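Local coordinates for protein coenzyme A transferase (Yersinia pestis, PDB 3QLI) that probably transfers coenzyme A from an acyl-CoA to acetate or a related carboxylate, at residues A[356-367]-A[401-409]. Residues are numbered along the deposited sequence; the frame is centred on the assembly and turned at random.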
# COMPACT_ATOMS: atom_id res chain seq x y z
N GLN A 356 -14.15 5.89 -6.04
CA GLN A 356 -12.97 5.05 -6.14
C GLN A 356 -13.31 3.67 -5.59
O GLN A 356 -13.25 3.44 -4.38
CB GLN A 356 -11.79 5.70 -5.39
CG GLN A 356 -10.45 4.99 -5.52
CD GLN A 356 -10.05 4.75 -6.97
OE1 GLN A 356 -10.05 3.61 -7.44
NE2 GLN A 356 -9.72 5.82 -7.69
N TYR A 357 -13.72 2.77 -6.48
CA TYR A 357 -13.99 1.39 -6.11
C TYR A 357 -12.91 0.47 -6.66
O TYR A 357 -12.79 -0.67 -6.23
CB TYR A 357 -15.35 0.93 -6.63
CG TYR A 357 -16.50 1.81 -6.22
CD1 TYR A 357 -17.18 2.59 -7.15
CD2 TYR A 357 -16.90 1.88 -4.89
CE1 TYR A 357 -18.23 3.40 -6.77
CE2 TYR A 357 -17.95 2.68 -4.50
CZ TYR A 357 -18.61 3.45 -5.45
OH TYR A 357 -19.66 4.25 -5.06
N SER A 358 -12.13 0.96 -7.63
CA SER A 358 -11.15 0.10 -8.29
C SER A 358 -9.91 -0.17 -7.43
O SER A 358 -9.14 -1.08 -7.72
CB SER A 358 -10.76 0.64 -9.68
OG SER A 358 -10.08 1.88 -9.58
N ALA A 359 -9.74 0.60 -6.36
CA ALA A 359 -8.59 0.40 -5.48
C ALA A 359 -8.63 -0.96 -4.76
O ALA A 359 -7.63 -1.41 -4.18
CB ALA A 359 -8.50 1.55 -4.48
N SER A 360 -9.78 -1.61 -4.81
CA SER A 360 -9.93 -2.96 -4.26
C SER A 360 -9.20 -4.01 -5.08
O SER A 360 -8.89 -5.09 -4.58
CB SER A 360 -11.41 -3.33 -4.18
OG SER A 360 -12.04 -2.57 -3.18
N GLY A 361 -8.93 -3.70 -6.35
CA GLY A 361 -8.28 -4.66 -7.23
C GLY A 361 -6.80 -4.84 -6.91
O GLY A 361 -6.24 -4.10 -6.11
N GLY A 362 -6.16 -5.82 -7.54
CA GLY A 362 -4.78 -6.14 -7.23
C GLY A 362 -3.73 -5.31 -7.93
O GLY A 362 -2.53 -5.58 -7.79
N GLN A 363 -4.14 -4.29 -8.68
CA GLN A 363 -3.15 -3.48 -9.41
C GLN A 363 -2.01 -3.05 -8.49
O GLN A 363 -0.84 -3.30 -8.80
CB GLN A 363 -3.78 -2.26 -10.09
CG GLN A 363 -2.73 -1.23 -10.57
CD GLN A 363 -3.29 -0.20 -11.56
OE1 GLN A 363 -3.06 1.00 -11.41
NE2 GLN A 363 -4.02 -0.66 -12.57
N LEU A 364 -2.34 -2.43 -7.36
CA LEU A 364 -1.30 -1.88 -6.51
C LEU A 364 -0.40 -2.96 -5.90
O LEU A 364 0.77 -2.71 -5.65
CB LEU A 364 -1.90 -0.98 -5.42
CG LEU A 364 -0.90 -0.22 -4.54
CD1 LEU A 364 0.06 0.66 -5.38
CD2 LEU A 364 -1.66 0.64 -3.55
N ASP A 365 -0.95 -4.14 -5.64
CA ASP A 365 -0.14 -5.25 -5.15
C ASP A 365 1.04 -5.51 -6.09
O ASP A 365 2.16 -5.73 -5.65
CB ASP A 365 -0.95 -6.55 -5.06
CG ASP A 365 -2.14 -6.42 -4.14
OD1 ASP A 365 -2.05 -5.66 -3.16
OD2 ASP A 365 -3.17 -7.07 -4.41
N PHE A 366 0.77 -5.48 -7.38
CA PHE A 366 1.79 -5.78 -8.37
C PHE A 366 2.68 -4.58 -8.68
O PHE A 366 3.86 -4.73 -9.00
CB PHE A 366 1.16 -6.39 -9.63
CG PHE A 366 0.98 -7.88 -9.52
CD1 PHE A 366 2.03 -8.73 -9.85
CD2 PHE A 366 -0.19 -8.43 -9.01
CE1 PHE A 366 1.90 -10.10 -9.70
CE2 PHE A 366 -0.33 -9.81 -8.87
CZ PHE A 366 0.72 -10.64 -9.22
N VAL A 367 2.13 -3.37 -8.56
CA VAL A 367 2.96 -2.16 -8.65
C VAL A 367 4.04 -2.23 -7.56
O VAL A 367 5.23 -2.00 -7.83
CB VAL A 367 2.09 -0.87 -8.47
CG1 VAL A 367 2.97 0.36 -8.28
CG2 VAL A 367 1.16 -0.69 -9.66
N PRO A 401 -9.89 10.26 -4.23
CA PRO A 401 -8.96 9.16 -3.95
C PRO A 401 -8.53 8.45 -5.22
O PRO A 401 -9.31 8.36 -6.17
CB PRO A 401 -9.79 8.21 -3.07
CG PRO A 401 -10.77 9.11 -2.38
CD PRO A 401 -11.13 10.15 -3.43
N VAL A 402 -7.30 7.94 -5.24
CA VAL A 402 -6.73 7.40 -6.48
C VAL A 402 -6.65 5.87 -6.46
O VAL A 402 -6.96 5.24 -5.45
CB VAL A 402 -5.34 7.99 -6.73
CG1 VAL A 402 -5.43 9.51 -6.77
CG2 VAL A 402 -4.36 7.53 -5.65
N THR A 403 -6.27 5.27 -7.58
CA THR A 403 -6.06 3.83 -7.63
C THR A 403 -4.63 3.50 -7.27
O THR A 403 -4.37 2.70 -6.37
CB THR A 403 -6.38 3.25 -9.00
OG1 THR A 403 -7.73 3.59 -9.35
CG2 THR A 403 -6.25 1.74 -8.97
N THR A 404 -3.68 4.12 -7.97
CA THR A 404 -2.27 3.99 -7.64
C THR A 404 -1.75 5.35 -7.19
O THR A 404 -1.75 6.30 -7.97
CB THR A 404 -1.44 3.49 -8.86
OG1 THR A 404 -1.91 2.20 -9.27
CG2 THR A 404 0.02 3.35 -8.50
N PRO A 405 -1.30 5.43 -5.93
CA PRO A 405 -0.79 6.68 -5.34
C PRO A 405 0.47 7.14 -6.04
O PRO A 405 1.24 6.31 -6.54
CB PRO A 405 -0.45 6.26 -3.90
CG PRO A 405 -1.28 5.04 -3.64
CD PRO A 405 -1.28 4.32 -4.96
N ARG A 406 0.71 8.44 -6.05
CA ARG A 406 1.91 8.95 -6.70
C ARG A 406 3.17 8.42 -6.02
O ARG A 406 4.22 8.38 -6.63
CB ARG A 406 1.93 10.47 -6.72
CG ARG A 406 2.18 11.11 -5.35
CD ARG A 406 2.48 12.60 -5.50
NE ARG A 406 2.20 13.34 -4.27
CZ ARG A 406 2.30 14.67 -4.16
NH1 ARG A 406 2.69 15.40 -5.20
NH2 ARG A 406 2.00 15.26 -3.01
N ILE A 407 3.06 8.01 -4.76
CA ILE A 407 4.27 7.51 -4.09
C ILE A 407 4.63 6.10 -4.54
O ILE A 407 5.72 5.62 -4.24
CB ILE A 407 4.15 7.54 -2.55
CG1 ILE A 407 2.97 6.69 -2.08
CG2 ILE A 407 4.07 9.00 -2.04
CD1 ILE A 407 2.78 6.66 -0.57
N ASP A 408 3.70 5.41 -5.20
CA ASP A 408 3.95 4.04 -5.64
C ASP A 408 4.20 3.85 -7.13
O ASP A 408 4.74 2.83 -7.54
CB ASP A 408 2.78 3.14 -5.22
CG ASP A 408 2.69 2.97 -3.72
OD1 ASP A 408 3.72 2.61 -3.10
OD2 ASP A 408 1.60 3.19 -3.16
N THR A 409 3.81 4.82 -7.94
CA THR A 409 3.98 4.67 -9.38
C THR A 409 5.45 4.53 -9.75
O THR A 409 6.31 5.22 -9.22
CB THR A 409 3.34 5.84 -10.16
OG1 THR A 409 1.99 6.02 -9.72
CG2 THR A 409 3.34 5.54 -11.65
O HOH W 1 6.13 0.57 -6.81
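Two residues of a coenzyme A site, Ser-358 and Gln-363, lie where the loop leading into helix 363-372 packs against Thr-403 and Thr-404 in the loop before strand 411-414. Those two threonines both face Cys-347, forming a classic beta bulge. Gln-356 suits its place because its amide can give and accept at once. With CG anti to the backbone N (chi1 -175°) and the chain bent at chi2, the amide arrives crosswise to Thr-403. Gln-356 NE2 donates to Pro-401 O at 3.0 Å, nearly straight at 164°, with the acceptor close to the amide plane; Asn-348 is its second acceptor. Gln-356 OE1 receives two hydroxyls: Ser-358 OG at 2.8 Å, in the carbonyl plane, and Thr-403 OG1 at 3.0 Å, tilted from it. Since Thr-403 OG1 also accepts from Ser-349 N, a backbone amide, it links three parts of the chain.

Gln-363 works differently. Its extended chain crosses Thr-404 at about a right angle, and Gln-363 OE1 accepts a hydrogen bond from Thr-404 OG1 at 2.7 Å, on an in-plane lone pair, while NE2 goes to Ala-337 O. Thr-404 uses both branches, its methyl CG2 turning to Leu-364 and Val-367. Leu-364 CD1 approaches the CD corner of the Pro-405 ring at 3.9 Å and rests on Asp-408 CB. Asp-408 itself sends OD1 to Asn-127 of the second subunit. At the far end a water lies within hydrogen-bonding distance of Val-367 O and Asp-408 O, though it has more acceptors around it than protons to give.

With both ends of each glutamine amide engaged, their flips are restricted and OE1 of Gln-363 is tied to Thr-404. The loop 401-409 thus probably acts as a second shell, positioning Ser-358 through Gln-356, and Gln-363 directly, for coenzyme A.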